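Side-chain contacts in YaeQ family protein (Pseudomonas syringae pv. tomato, PDB 2OT9), which is of unknown function but belongs to the YaeQ family, within the PD-(D/E)XK nuclease-like clan, and binds meso-tartaric acid in a pocket in the crystal: residues 44-47 with 48-52; 110-113 with 114-118; 142-145 with 146-150. All coordinates share one frame; numbering follows the deposited sequence.

Contact 1. Residues 44-47 with 48-52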
loop_
_atom_site.group_PDB
_atom_site.type_symbol
_atom_site.label_atom_id
_atom_site.label_comp_id
_atom_site.label_asym_id
_atom_site.label_seq_id
_atom_site.Cartn_x
_atom_site.Cartn_y
_atom_site.Cartn_z
ATOM N N LEU A 44 -1.438 0.632 -4.908
ATOM C CA LEU A 44 -0.617 1.510 -5.773
ATOM C C LEU A 44 0.056 2.642 -4.990
ATOM O O LEU A 44 1.224 2.992 -5.250
ATOM C CB LEU A 44 -1.450 2.115 -6.917
ATOM C CG LEU A 44 -2.215 1.164 -7.836
ATOM C CD1 LEU A 44 -2.931 1.963 -8.946
ATOM C CD2 LEU A 44 -1.323 0.108 -8.420
ATOM N N LEU A 45 -0.670 3.227 -4.039
ATOM C CA LEU A 45 -0.077 4.253 -3.169
ATOM C C LEU A 45 1.070 3.648 -2.359
ATOM O O LEU A 45 2.115 4.265 -2.221
ATOM C CB LEU A 45 -1.128 4.815 -2.202
ATOM C CG LEU A 45 -2.155 5.785 -2.792
ATOM C CD1 LEU A 45 -3.260 6.067 -1.757
ATOM C CD2 LEU A 45 -1.470 7.071 -3.251
ATOM N N ALA A 46 0.863 2.446 -1.810
ATOM C CA ALA A 46 1.918 1.762 -1.032
ATOM C C ALA A 46 3.165 1.511 -1.888
ATOM O O ALA A 46 4.295 1.663 -1.429
ATOM C CB ALA A 46 1.388 0.410 -0.468
ATOM N N TYR A 47 2.944 1.076 -3.121
ATOM C CA TYR A 47 4.033 0.849 -4.069
ATOM C C TYR A 47 4.895 2.103 -4.251
ATOM O O TYR A 47 6.130 2.017 -4.204
ATOM C CB TYR A 47 3.486 0.371 -5.432
ATOM C CG TYR A 47 4.587 -0.046 -6.387
ATOM C CD1 TYR A 47 5.216 -1.282 -6.256
ATOM C CD2 TYR A 47 5.016 0.814 -7.397
ATOM C CE1 TYR A 47 6.241 -1.657 -7.103
ATOM C CE2 TYR A 47 6.039 0.453 -8.257
ATOM C CZ TYR A 47 6.647 -0.784 -8.105
ATOM O OH TYR A 47 7.661 -1.151 -8.946
ATOM N N ALA A 48 4.248 3.258 -4.492
ATOM C CA ALA A 48 4.962 4.524 -4.666
ATOM C C ALA A 48 5.650 4.938 -3.355
ATOM O O ALA A 48 6.820 5.361 -3.351
ATOM C CB ALA A 48 4.005 5.624 -5.144
ATOM N N PHE A 49 4.940 4.763 -2.244
ATOM C CA PHE A 49 5.372 5.261 -0.943
ATOM C C PHE A 49 6.561 4.480 -0.372
ATOM O O PHE A 49 7.382 5.036 0.362
ATOM C CB PHE A 49 4.191 5.231 0.026
ATOM C CG PHE A 49 4.410 6.021 1.280
ATOM C CD1 PHE A 49 4.635 7.401 1.226
ATOM C CD2 PHE A 49 4.358 5.393 2.519
ATOM C CE1 PHE A 49 4.825 8.156 2.409
ATOM C CE2 PHE A 49 4.545 6.137 3.709
ATOM C CZ PHE A 49 4.778 7.507 3.646
ATOM N N TRP A 50 6.655 3.203 -0.719
ATOM C CA TRP A 50 7.785 2.385 -0.287
ATOM C C TRP A 50 8.582 1.799 -1.434
ATOM O O TRP A 50 9.212 0.754 -1.274
ATOM C CB TRP A 50 7.306 1.279 0.657
ATOM C CG TRP A 50 6.946 1.786 2.018
ATOM C CD1 TRP A 50 7.805 2.266 2.973
ATOM C CD2 TRP A 50 5.639 1.833 2.590
ATOM N NE1 TRP A 50 7.106 2.630 4.086
ATOM C CE2 TRP A 50 5.775 2.353 3.891
ATOM C CE3 TRP A 50 4.358 1.481 2.124
ATOM C CZ2 TRP A 50 4.671 2.530 4.755
ATOM C CZ3 TRP A 50 3.259 1.651 2.975
ATOM C CH2 TRP A 50 3.423 2.169 4.278
ATOM N N TYR A 51 8.568 2.490 -2.577
ATOM C CA TYR A 51 9.243 2.036 -3.785
ATOM C C TYR A 51 10.682 1.534 -3.570
ATOM O O TYR A 51 11.479 2.182 -2.888
ATOM C CB TYR A 51 9.255 3.118 -4.883
ATOM C CG TYR A 51 9.945 2.576 -6.104
ATOM C CD1 TYR A 51 9.292 1.675 -6.960
ATOM C CD2 TYR A 51 11.290 2.873 -6.358
ATOM C CE1 TYR A 51 9.963 1.127 -8.064
ATOM C CE2 TYR A 51 11.956 2.326 -7.444
ATOM C CZ TYR A 51 11.289 1.454 -8.285
ATOM O OH TYR A 51 11.977 0.924 -9.359
ATOM N N ASN A 52 10.987 0.390 -4.200
ATOM C CA ASN A 52 12.314 -0.220 -4.240
ATOM C C ASN A 52 12.284 -1.061 -5.524
ATOM O O ASN A 52 11.212 -1.545 -5.919
ATOM C CB ASN A 52 12.470 -1.108 -2.986
ATOM C CG ASN A 52 13.839 -1.676 -2.826
ATOM O OD1 ASN A 52 14.163 -2.719 -3.403
ATOM N ND2 ASN A 52 14.667 -1.011 -2.018
HETATM O O HOH W 1 9.561 -2.653 -7.899
#
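L44, L45 and A46 accept the amide protons of A48, F49 and W50 in the i to i+4 pattern of the last turns of helix 37-49, the F49 N to L45 O bond measuring 2.9 Å. The helix gives out at W50, the first residue to leave helical backbone angles. There the pattern lapses: Y51 N is 3.0 Å from Y47 O but at a poor angle, and makes a weak bond to A48 O. Across this end Y47 and Y51 run alongside each other, each with CG anti to its own N (chi1 -173° in Y47). Their rings form an offset edge-to-face pair, planes at 76°, with the edge of Y51 toward the face of Y47; Y51 CD1 is 3.7 Å from Y47 CE2. The Y47 hydroxyl reaches the edge of Y51, OH to CE1 3.4 Å, and a water joins that OH to the carbonyl oxygen of N52. A small residue suits position 46, where the A46 methyl meets the indole of W50, CB to CE3 4.1 Å. F49 sets CD2 over the centre of the indole face, 3.5 Å above its plane. W50 NE1 bonds to R179 O, while R179 NH2 bonds to F49 O and its guanidinium makes a cation-pi contact with the F49 ring. The chemistry is thus that of a largely aromatic helix end: Y47, F49 and W50 are buried, Y51 partly exposed, while the water and R179, near the C terminus, serve polar groups where the regular helical bonding stops.

Contact 2. Residues 110-113 with 114-118; sequences LRVW and EGKVI
E114 N bonds to L110 O at 2.8 Å and V117 N to W113 O, so the first turns of helix 111-117 are regular, though the K116 N to V112 O bond is weak. R111 bends at chi2 and chi3 to bring its guanidinium edge to the carboxylate of E114, three residues on, in a salt bridge. NE points to OE2 and NH2 to OE1, with the two planes 38° apart. OE2 is met from above the carboxylate plane, R111 NE to E114 OE2 being 2.5 Å; R111 NH2 to E114 OE1, 2.4 Å, is very short and its exact length is doubtful. E114 gets there with CG between its N and carbonyl carbon, chi1 72°, which directs an otherwise extended chain past L110 O toward R111. Long charged chains suit this solvent-facing side. On the buried side W113 offers one indole face to V117: the CG2 methyl is a CH-pi partner 3.7 Å from the centroid of the five-membered ring. W113 NE1 bonds to P87 O, a tartrate-pocket residue. This helix links strands 101-106 and 127-131 in a beta-alpha-beta unit, and W113 packs on I129 of the latter.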
loop_
_atom_site.group_PDB
_atom_site.type_symbol
_atom_site.label_atom_id
_atom_site.label_comp_id
_atom_site.label_asym_id
_atom_site.label_seq_id
_atom_site.Cartn_x
_atom_site.Cartn_y
_atom_site.Cartn_z
ATOM N N LEU A 110 -12.315 3.256 10.495
ATOM C CA LEU A 110 -11.382 2.557 11.387
ATOM C C LEU A 110 -11.758 2.550 12.864
ATOM O O LEU A 110 -11.054 1.963 13.673
ATOM C CB LEU A 110 -9.965 3.117 11.198
ATOM C CG LEU A 110 -9.224 2.806 9.893
ATOM C CD1 LEU A 110 -7.755 3.146 10.132
ATOM C CD2 LEU A 110 -9.367 1.339 9.440
ATOM N N ARG A 111 -12.878 3.169 13.229
ATOM C CA ARG A 111 -13.187 3.312 14.656
ATOM C C ARG A 111 -13.253 1.989 15.446
ATOM O O ARG A 111 -12.592 1.841 16.489
ATOM C CB ARG A 111 -14.410 4.224 14.886
ATOM C CG ARG A 111 -14.075 5.502 15.691
ATOM C CD ARG A 111 -13.320 6.584 14.884
ATOM N NE ARG A 111 -11.897 6.293 14.679
ATOM C CZ ARG A 111 -11.180 6.759 13.656
ATOM N NH1 ARG A 111 -11.760 7.534 12.748
ATOM N NH2 ARG A 111 -9.889 6.461 13.531
ATOM N N VAL A 112 -13.981 1.005 14.928
ATOM C CA VAL A 112 -14.075 -0.283 15.601
ATOM C C VAL A 112 -12.746 -1.064 15.489
ATOM O O VAL A 112 -12.234 -1.588 16.475
ATOM C CB VAL A 112 -15.283 -1.112 15.071
ATOM C CG1 VAL A 112 -15.259 -2.534 15.633
ATOM C CG2 VAL A 112 -16.598 -0.427 15.434
ATOM N N TRP A 113 -12.189 -1.102 14.286
ATOM C CA TRP A 113 -10.918 -1.789 14.012
ATOM C C TRP A 113 -9.752 -1.306 14.891
ATOM O O TRP A 113 -9.068 -2.120 15.524
ATOM C CB TRP A 113 -10.568 -1.616 12.525
ATOM C CG TRP A 113 -9.281 -2.266 12.127
ATOM C CD1 TRP A 113 -9.106 -3.560 11.730
ATOM C CD2 TRP A 113 -7.987 -1.654 12.102
ATOM N NE1 TRP A 113 -7.783 -3.787 11.439
ATOM C CE2 TRP A 113 -7.072 -2.639 11.671
ATOM C CE3 TRP A 113 -7.510 -0.369 12.406
ATOM C CZ2 TRP A 113 -5.710 -2.383 11.538
ATOM C CZ3 TRP A 113 -6.153 -0.106 12.257
ATOM C CH2 TRP A 113 -5.269 -1.112 11.822
ATOM N N GLU A 114 -9.522 0.008 14.938
ATOM C CA GLU A 114 -8.371 0.554 15.693
ATOM C C GLU A 114 -8.458 0.168 17.176
ATOM O O GLU A 114 -7.455 -0.146 17.810
ATOM C CB GLU A 114 -8.266 2.070 15.509
ATOM C CG GLU A 114 -9.353 2.860 16.238
ATOM C CD GLU A 114 -9.522 4.286 15.750
ATOM O OE1 GLU A 114 -8.761 4.748 14.853
ATOM O OE2 GLU A 114 -10.441 4.946 16.278
ATOM N N GLY A 115 -9.677 0.158 17.701
ATOM C CA GLY A 115 -9.930 -0.151 19.094
ATOM C C GLY A 115 -9.563 -1.568 19.463
ATOM O O GLY A 115 -9.113 -1.816 20.584
ATOM N N LYS A 116 -9.772 -2.499 18.533
ATOM C CA LYS A 116 -9.382 -3.894 18.717
ATOM C C LYS A 116 -7.897 -4.152 18.442
ATOM O O LYS A 116 -7.236 -4.844 19.201
ATOM C CB LYS A 116 -10.240 -4.827 17.837
ATOM C CG LYS A 116 -11.651 -5.051 18.391
ATOM C CD LYS A 116 -12.368 -6.168 17.676
ATOM C CE LYS A 116 -13.881 -6.061 17.855
ATOM N NZ LYS A 116 -14.292 -5.716 19.253
ATOM N N VAL A 117 -7.375 -3.582 17.366
ATOM C CA VAL A 117 -6.042 -3.943 16.890
ATOM C C VAL A 117 -4.896 -3.185 17.581
ATOM O O VAL A 117 -3.910 -3.789 17.975
ATOM C CB VAL A 117 -5.963 -3.799 15.354
ATOM C CG1 VAL A 117 -4.556 -4.068 14.838
ATOM C CG2 VAL A 117 -6.954 -4.754 14.708
ATOM N N ILE A 118 -5.029 -1.865 17.732
ATOM C CA ILE A 118 -3.922 -1.055 18.256
ATOM C C ILE A 118 -3.430 -1.481 19.661
ATOM O O ILE A 118 -2.218 -1.567 19.881
ATOM C CB ILE A 118 -4.231 0.480 18.189
ATOM C CG1 ILE A 118 -4.445 0.962 16.729
ATOM C CG2 ILE A 118 -3.190 1.293 18.939
ATOM C CD1 ILE A 118 -3.321 0.651 15.727
#

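Contact 3. Residues 142-145 with 146-150; sequences KDMP and RVIKW
R146 follows P145 directly, and its CB rests 3.7 Å from P145 C while the rest of the chain turns away, bent at chi2 and chi3, to give NH2 to T7 O on strand 6-16. At V147 strand 147-155 begins. V147 O lies 3.4 Å from P145 CG, so the proline ring leans against the strand backbone; a rigid ring with no amide proton suits this bend between loop and strand. I148 is the main apolar partner. Its CG1 reaches both P145 O, at 3.5 Å, and CG of M144, a selenomethionine, at 3.6 Å; the two side chains cross at about a right angle. With CG anti to the backbone N (chi1 -166°) and bends at chi2 and chi3, M144 passes SE over I148, 3.7 Å from CG1, and carries CE onward to W150, 4.0 Å from CZ2. The long unbranched chain of methionine, kept in the selenium form, can reach both I148 and W150. W150 takes I148 CG2 on one indole face, 3.5 Å above the plane and toward the rim, and meets F10 edge-to-face. R146, I148 and W150 make backbone bonds to strand 6-16, and a sodium ion lies about 3 Å from the M144 side chain. With no hydrogen bond across it, the contact rests on the fit of the apolar surfaces of M144, I148 and W150.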
loop_
_atom_site.group_PDB
_atom_site.type_symbol
_atom_site.label_atom_id
_atom_site.label_comp_id
_atom_site.label_asym_id
_atom_site.label_seq_id
_atom_site.Cartn_x
_atom_site.Cartn_y
_atom_site.Cartn_z
ATOM N N LYS A 142 -12.025 5.918 -8.239
ATOM C CA LYS A 142 -13.287 5.908 -8.967
ATOM C C LYS A 142 -13.072 5.666 -10.450
ATOM O O LYS A 142 -12.283 6.379 -11.069
ATOM C CB LYS A 142 -13.951 7.280 -8.783
ATOM C CG LYS A 142 -15.347 7.404 -9.339
ATOM C CD LYS A 142 -16.030 8.611 -8.704
ATOM C CE LYS A 142 -15.266 9.924 -8.953
ATOM N NZ LYS A 142 -15.053 10.788 -7.749
ATOM N N ASP A 143 -13.734 4.649 -11.000
ATOM C CA ASP A 143 -13.708 4.366 -12.452
ATOM C C ASP A 143 -12.298 4.236 -13.031
ATOM O O ASP A 143 -11.997 4.723 -14.135
ATOM C CB ASP A 143 -14.475 5.444 -13.196
ATOM C CG ASP A 143 -15.948 5.446 -12.844
ATOM O OD1 ASP A 143 -16.495 4.362 -12.515
ATOM O OD2 ASP A 143 -16.565 6.532 -12.900
HETATM N N MSE A 144 -11.441 3.550 -12.295
HETATM C CA MSE A 144 -10.058 3.399 -12.704
HETATM C C MSE A 144 -9.915 2.828 -14.124
HETATM O O MSE A 144 -10.510 1.801 -14.446
HETATM C CB MSE A 144 -9.300 2.548 -11.685
HETATM C CG MSE A 144 -7.803 2.635 -11.879
HETATM SE SE MSE A 144 -7.087 4.409 -11.510
HETATM C CE MSE A 144 -6.569 4.141 -9.632
ATOM N N PRO A 145 -9.153 3.515 -14.992
ATOM C CA PRO A 145 -8.928 2.977 -16.335
ATOM C C PRO A 145 -7.942 1.801 -16.279
ATOM O O PRO A 145 -7.266 1.606 -15.259
ATOM C CB PRO A 145 -8.314 4.161 -17.087
ATOM C CG PRO A 145 -7.611 4.931 -16.032
ATOM C CD PRO A 145 -8.472 4.805 -14.796
ATOM N N ARG A 146 -7.874 1.033 -17.361
ATOM C CA ARG A 146 -6.995 -0.134 -17.433
ATOM C C ARG A 146 -5.516 0.249 -17.428
ATOM O O ARG A 146 -4.682 -0.500 -16.921
ATOM C CB ARG A 146 -7.343 -0.997 -18.652
ATOM C CG ARG A 146 -8.802 -1.520 -18.639
ATOM C CD ARG A 146 -9.036 -2.532 -17.513
ATOM N NE ARG A 146 -8.210 -3.720 -17.720
ATOM C CZ ARG A 146 -8.575 -4.780 -18.437
ATOM N NH1 ARG A 146 -9.777 -4.832 -19.002
ATOM N NH2 ARG A 146 -7.741 -5.804 -18.571
ATOM N N VAL A 147 -5.203 1.407 -18.000
ATOM C CA VAL A 147 -3.850 1.957 -17.925
ATOM C C VAL A 147 -3.889 3.142 -16.945
ATOM O O VAL A 147 -4.518 4.172 -17.215
ATOM C CB VAL A 147 -3.266 2.355 -19.318
ATOM C CG1 VAL A 147 -1.815 2.776 -19.190
ATOM C CG2 VAL A 147 -3.380 1.195 -20.325
ATOM N N ILE A 148 -3.254 2.946 -15.793
ATOM C CA ILE A 148 -3.209 3.935 -14.727
ATOM C C ILE A 148 -1.896 4.702 -14.827
ATOM O O ILE A 148 -0.814 4.135 -14.624
ATOM C CB ILE A 148 -3.296 3.259 -13.350
ATOM C CG1 ILE A 148 -4.532 2.344 -13.278
ATOM C CG2 ILE A 148 -3.293 4.294 -12.240
ATOM C CD1 ILE A 148 -4.347 1.155 -12.365
ATOM N N LYS A 149 -2.002 5.992 -15.134
ATOM C CA LYS A 149 -0.833 6.867 -15.270
ATOM C C LYS A 149 -0.857 7.885 -14.144
ATOM O O LYS A 149 -1.773 8.719 -14.065
ATOM C CB LYS A 149 -0.855 7.582 -16.615
ATOM C CG LYS A 149 -1.030 6.651 -17.795
ATOM C CD LYS A 149 -1.146 7.459 -19.074
ATOM C CE LYS A 149 -0.706 6.655 -20.285
ATOM N NZ LYS A 149 -1.704 5.602 -20.587
ATOM N N TRP A 150 0.122 7.782 -13.253
ATOM C CA TRP A 150 0.231 8.699 -12.130
ATOM C C TRP A 150 1.578 9.392 -12.139
ATOM O O TRP A 150 2.619 8.731 -12.283
ATOM C CB TRP A 150 0.165 7.930 -10.812
ATOM C CG TRP A 150 -1.201 7.547 -10.320
ATOM C CD1 TRP A 150 -2.413 7.718 -10.943
ATOM C CD2 TRP A 150 -1.470 6.888 -9.084
ATOM N NE1 TRP A 150 -3.428 7.216 -10.133
ATOM C CE2 TRP A 150 -2.867 6.690 -9.001
ATOM C CE3 TRP A 150 -0.654 6.448 -8.027
ATOM C CZ2 TRP A 150 -3.472 6.073 -7.893
ATOM C CZ3 TRP A 150 -1.253 5.830 -6.934
ATOM C CH2 TRP A 150 -2.650 5.644 -6.881
#

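How the contacts relate
Following the chain, contact 1 comes first at the end of helix 37-49, contact 2 next on helix 111-117, and contact 3 last where the loop after helix 134-141 enters strand 147-155. Each is a local contact within one continuous run, so none closes a long loop and none nests or crosses another. Contacts 1 and 3 nevertheless meet in space: L44 CB lies 3.7 Å from W150 CZ3, and L44 CD1 packs on I148 CD1, which ties helix 37-49 to strand 147-155. Contact 2 stands apart, its nearest atoms about 12 Å from contact 1, on the helix that connects strands 101-106 and 127-131 of the same mixed sheet.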